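Local coordinates for protein beta-galactosidase (Trichoderma reesei, PDB 3OG2) that probably hydrolyses terminal non-reducing beta-D-galactose residues from beta-D-galactosides, as a family 35 glycoside hydrolase, at residues G116-F128 with N332-Y344. Residues are numbered along the deposited sequence; the frame is centred on the assembly and turned at random.
Sequences GPYINAEVSGGGF and NLGHPGGYTSYDY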
loop_
_atom_site.group_PDB
_atom_site.type_symbol
_atom_site.label_atom_id
_atom_site.label_comp_id
_atom_site.label_asym_id
_atom_site.label_seq_id
_atom_site.Cartn_x
_atom_site.Cartn_y
_atom_site.Cartn_z
ATOM N N GLY A 116 -5.851 14.450 3.679
ATOM C CA GLY A 116 -5.084 15.081 4.716
ATOM C C GLY A 116 -5.724 16.383 5.185
ATOM O O GLY A 116 -6.908 16.366 5.537
ATOM N N PRO A 117 -5.026 17.527 5.190
ATOM C CA PRO A 117 -3.691 17.768 4.660
ATOM C C PRO A 117 -2.540 16.947 5.210
ATOM O O PRO A 117 -1.646 16.577 4.428
ATOM C CB PRO A 117 -3.407 19.240 5.064
ATOM C CG PRO A 117 -4.725 19.880 5.263
ATOM C CD PRO A 117 -5.674 18.785 5.670
ATOM N N TYR A 118 -2.597 16.559 6.472
ATOM C CA TYR A 118 -1.622 15.648 7.051
ATOM C C TYR A 118 -2.083 14.215 6.803
ATOM O O TYR A 118 -3.233 13.868 7.151
ATOM C CB TYR A 118 -1.484 15.919 8.564
ATOM C CG TYR A 118 -0.315 15.064 9.055
ATOM C CD1 TYR A 118 0.988 15.421 8.689
ATOM C CD2 TYR A 118 -0.514 13.924 9.838
ATOM C CE1 TYR A 118 2.072 14.676 9.116
ATOM C CE2 TYR A 118 0.567 13.143 10.251
ATOM C CZ TYR A 118 1.855 13.533 9.874
ATOM O OH TYR A 118 2.940 12.755 10.243
ATOM N N ILE A 119 -1.203 13.367 6.221
ATOM C CA ILE A 119 -1.562 11.976 5.972
ATOM C C ILE A 119 -0.655 10.966 6.679
ATOM O O ILE A 119 -1.026 9.796 6.770
ATOM C CB ILE A 119 -1.591 11.644 4.436
ATOM C CG1 ILE A 119 -0.249 11.852 3.751
ATOM C CG2 ILE A 119 -2.728 12.410 3.752
ATOM C CD1 ILE A 119 -0.173 11.250 2.361
ATOM N N ASN A 120 0.517 11.373 7.172
ATOM C CA ASN A 120 1.491 10.439 7.791
ATOM C C ASN A 120 1.995 9.517 6.685
ATOM O O ASN A 120 2.808 9.970 5.872
ATOM C CB ASN A 120 0.856 9.722 9.005
ATOM C CG ASN A 120 1.912 9.293 9.995
ATOM O OD1 ASN A 120 2.702 10.141 10.505
ATOM N ND2 ASN A 120 2.021 8.004 10.281
ATOM N N ALA A 121 1.514 8.273 6.601
ATOM C CA ALA A 121 1.658 7.465 5.392
ATOM C C ALA A 121 3.053 7.017 5.062
ATOM O O ALA A 121 3.316 6.437 3.985
ATOM C CB ALA A 121 1.066 8.165 4.158
ATOM N N GLU A 122 3.988 7.213 5.983
ATOM C CA GLU A 122 5.410 6.923 5.721
ATOM C C GLU A 122 5.934 7.646 4.469
ATOM O O GLU A 122 6.833 7.192 3.778
ATOM C CB GLU A 122 5.675 5.415 5.640
ATOM C CG GLU A 122 5.542 4.756 7.042
ATOM C CD GLU A 122 4.099 4.583 7.483
ATOM O OE1 GLU A 122 3.317 3.882 6.768
ATOM O OE2 GLU A 122 3.736 5.076 8.586
ATOM N N VAL A 123 5.360 8.833 4.205
ATOM C CA VAL A 123 5.819 9.690 3.118
ATOM C C VAL A 123 6.591 10.873 3.724
ATOM O O VAL A 123 6.403 11.240 4.901
ATOM C CB VAL A 123 4.719 10.233 2.191
ATOM C CG1 VAL A 123 3.944 9.049 1.578
ATOM C CG2 VAL A 123 3.782 11.243 2.847
ATOM N N SER A 124 7.435 11.485 2.883
ATOM C CA SER A 124 8.230 12.626 3.335
ATOM C C SER A 124 7.291 13.711 3.904
ATOM O O SER A 124 6.298 14.081 3.271
ATOM C CB SER A 124 9.010 13.191 2.145
ATOM O OG SER A 124 9.860 14.234 2.628
ATOM N N GLY A 125 7.629 14.200 5.093
ATOM C CA GLY A 125 6.904 15.251 5.826
ATOM C C GLY A 125 5.547 14.768 6.307
ATOM O O GLY A 125 4.722 15.608 6.758
ATOM N N GLY A 126 5.208 13.475 6.200
ATOM C CA GLY A 126 3.861 13.033 6.437
ATOM C C GLY A 126 2.853 13.719 5.490
ATOM O O GLY A 126 1.654 13.760 5.828
ATOM N N GLY A 127 3.316 14.158 4.343
ATOM C CA GLY A 127 2.477 14.836 3.352
ATOM C C GLY A 127 2.741 16.327 3.336
ATOM O O GLY A 127 2.418 17.011 2.346
ATOM N N PHE A 128 3.307 16.895 4.404
ATOM C CA PHE A 128 3.524 18.330 4.438
ATOM C C PHE A 128 4.664 18.722 3.485
ATOM O O PHE A 128 5.766 18.171 3.627
ATOM C CB PHE A 128 3.937 18.758 5.865
ATOM C CG PHE A 128 2.794 18.767 6.871
ATOM C CD1 PHE A 128 1.467 18.893 6.486
ATOM C CD2 PHE A 128 3.135 18.673 8.231
ATOM C CE1 PHE A 128 0.447 18.964 7.461
ATOM C CE2 PHE A 128 2.102 18.778 9.167
ATOM C CZ PHE A 128 0.783 18.954 8.796
ATOM N N ASN A 332 12.012 10.070 -4.234
ATOM C CA ASN A 332 12.213 10.643 -2.902
ATOM C C ASN A 332 10.900 10.919 -2.184
ATOM O O ASN A 332 10.911 11.719 -1.203
ATOM C CB ASN A 332 13.042 11.932 -2.982
ATOM C CG ASN A 332 14.380 11.666 -3.631
ATOM O OD1 ASN A 332 15.158 10.806 -3.162
ATOM N ND2 ASN A 332 14.656 12.438 -4.663
ATOM N N LEU A 333 9.789 10.289 -2.545
ATOM C CA LEU A 333 8.528 10.719 -1.853
ATOM C C LEU A 333 8.467 10.167 -0.455
ATOM O O LEU A 333 7.609 10.649 0.303
ATOM C CB LEU A 333 7.308 10.358 -2.711
ATOM C CG LEU A 333 6.944 8.883 -2.845
ATOM C CD1 LEU A 333 6.057 8.397 -1.693
ATOM C CD2 LEU A 333 6.157 8.654 -4.144
ATOM N N GLY A 334 9.254 9.155 -0.073
ATOM C CA GLY A 334 9.149 8.536 1.220
ATOM C C GLY A 334 9.820 9.302 2.338
ATOM O O GLY A 334 10.659 10.161 2.145
ATOM N N HIS A 335 9.475 8.891 3.604
ATOM C CA HIS A 335 10.160 9.481 4.761
ATOM C C HIS A 335 11.401 8.721 5.156
ATOM O O HIS A 335 11.629 7.595 4.661
ATOM C CB HIS A 335 9.147 9.541 5.944
ATOM C CG HIS A 335 8.942 8.254 6.664
ATOM N ND1 HIS A 335 8.640 8.250 8.020
ATOM C CD2 HIS A 335 8.913 6.966 6.256
ATOM C CE1 HIS A 335 8.477 7.001 8.397
ATOM N NE2 HIS A 335 8.642 6.185 7.362
ATOM N N PRO A 336 12.222 9.246 6.069
ATOM C CA PRO A 336 13.447 8.570 6.455
ATOM C C PRO A 336 13.255 7.255 7.189
ATOM O O PRO A 336 14.213 6.476 7.240
ATOM C CB PRO A 336 14.123 9.537 7.446
ATOM C CG PRO A 336 13.596 10.890 6.983
ATOM C CD PRO A 336 12.155 10.601 6.638
ATOM N N GLY A 337 12.071 7.019 7.747
ATOM C CA GLY A 337 11.794 5.770 8.473
ATOM C C GLY A 337 11.513 4.574 7.591
ATOM O O GLY A 337 11.154 3.500 8.139
ATOM N N GLY A 338 11.612 4.764 6.281
ATOM C CA GLY A 338 11.463 3.703 5.298
ATOM C C GLY A 338 12.467 3.951 4.181
ATOM O O GLY A 338 13.199 4.931 4.175
ATOM N N TYR A 339 12.465 3.012 3.239
ATOM C CA TYR A 339 13.378 3.055 2.098
ATOM C C TYR A 339 12.557 3.071 0.830
ATOM O O TYR A 339 11.413 3.525 0.838
ATOM C CB TYR A 339 14.441 1.959 2.238
ATOM C CG TYR A 339 13.918 0.584 2.519
ATOM C CD1 TYR A 339 13.753 0.113 3.857
ATOM C CD2 TYR A 339 13.574 -0.276 1.454
ATOM C CE1 TYR A 339 13.258 -1.177 4.079
ATOM C CE2 TYR A 339 13.083 -1.550 1.711
ATOM C CZ TYR A 339 12.928 -1.981 3.025
ATOM O OH TYR A 339 12.458 -3.250 3.256
ATOM N N THR A 340 13.125 2.666 -0.321
ATOM C CA THR A 340 12.376 2.889 -1.570
ATOM C C THR A 340 11.132 2.040 -1.639
ATOM O O THR A 340 10.055 2.511 -2.017
ATOM C CB THR A 340 13.249 2.569 -2.800
ATOM O OG1 THR A 340 14.466 3.281 -2.676
ATOM C CG2 THR A 340 12.508 3.074 -4.033
ATOM N N SER A 341 11.219 0.757 -1.318
ATOM C CA SER A 341 10.044 -0.069 -1.451
ATOM C C SER A 341 8.954 0.312 -0.455
ATOM O O SER A 341 9.213 0.567 0.719
ATOM C CB SER A 341 10.492 -1.539 -1.193
ATOM O OG SER A 341 9.339 -2.416 -1.294
ATOM N N TYR A 342 7.687 0.239 -0.891
ATOM C CA TYR A 342 6.557 0.271 0.057
ATOM C C TYR A 342 5.714 -0.994 -0.187
ATOM O O TYR A 342 4.497 -0.999 -0.092
ATOM C CB TYR A 342 5.684 1.490 -0.102
ATOM C CG TYR A 342 4.896 1.898 1.144
ATOM C CD1 TYR A 342 5.492 2.082 2.403
ATOM C CD2 TYR A 342 3.522 2.080 1.042
ATOM C CE1 TYR A 342 4.736 2.455 3.525
ATOM C CE2 TYR A 342 2.743 2.484 2.163
ATOM C CZ TYR A 342 3.393 2.645 3.381
ATOM O OH TYR A 342 2.595 3.058 4.417
ATOM N N ASP A 343 6.397 -2.137 -0.442
ATOM C CA ASP A 343 5.646 -3.372 -0.639
ATOM C C ASP A 343 4.747 -3.675 0.572
ATOM O O ASP A 343 3.633 -4.168 0.388
ATOM C CB ASP A 343 6.613 -4.532 -0.846
ATOM C CG ASP A 343 5.934 -5.884 -0.932
ATOM O OD1 ASP A 343 5.592 -6.301 -2.080
ATOM O OD2 ASP A 343 5.716 -6.507 0.133
ATOM N N TYR A 344 5.259 -3.362 1.754
ATOM C CA TYR A 344 4.426 -3.418 2.998
ATOM C C TYR A 344 4.168 -4.848 3.409
ATOM O O TYR A 344 3.452 -5.046 4.404
ATOM C CB TYR A 344 3.126 -2.601 2.869
ATOM C CG TYR A 344 2.655 -1.967 4.159
ATOM C CD1 TYR A 344 3.241 -0.783 4.646
ATOM C CD2 TYR A 344 1.606 -2.558 4.882
ATOM C CE1 TYR A 344 2.792 -0.208 5.836
ATOM C CE2 TYR A 344 1.156 -1.990 6.074
ATOM C CZ TYR A 344 1.755 -0.832 6.521
ATOM O OH TYR A 344 1.297 -0.293 7.719
HETATM O O HOH W 1 2.156 2.074 8.467
#
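Ala-121 and Glu-122 meet Tyr-342 where two loops of the TIM barrel, those after strands 110-116 and 318-321, come together at the galactose site. Ile-119, Asn-120, Ala-121 and Glu-122 bind galactose in the complex. The carbonyl O of Ala-121 lies near the Tyr-342 hydroxyl but is hydrogen-bonded to Arg-51. The chain of Glu-122 bends at chi2 (76°), and its OE1 accepts from Tyr-342 OH at 2.6 Å on the anti lone pair, at the edge of the phenol ring. Carboxylate and ring are nearly coplanar, 30° apart. A water also donates to OE1 and joins it to Tyr-344 OH. OE2 is hydrogen-bonded to a glycerol, probably from the crystallisation liquor. Closer to the backbone, Glu-122 CA sits over one face of the His-335 imidazole, 3.7 Å from its centroid, a CH-pi contact. CG packs against NE2 of that ring. His-335 N donates to Glu-122 O at 3.1 Å. Without the ring, as with an alanine at His-335, Glu-122 CA, CB and CG would probably lose the flat surface they rest on, and the stem would be less firmly placed. Val-123 forms a single beta bridge with Gly-334, and its CG1 touches Leu-333 CD1 at 3.9 Å. Ser-124 OG is hydrogen-bonded to Leu-787 N, outside both loops. Its own backbone N donates almost straight, at 177°, to Leu-333 O, 2.7 Å away.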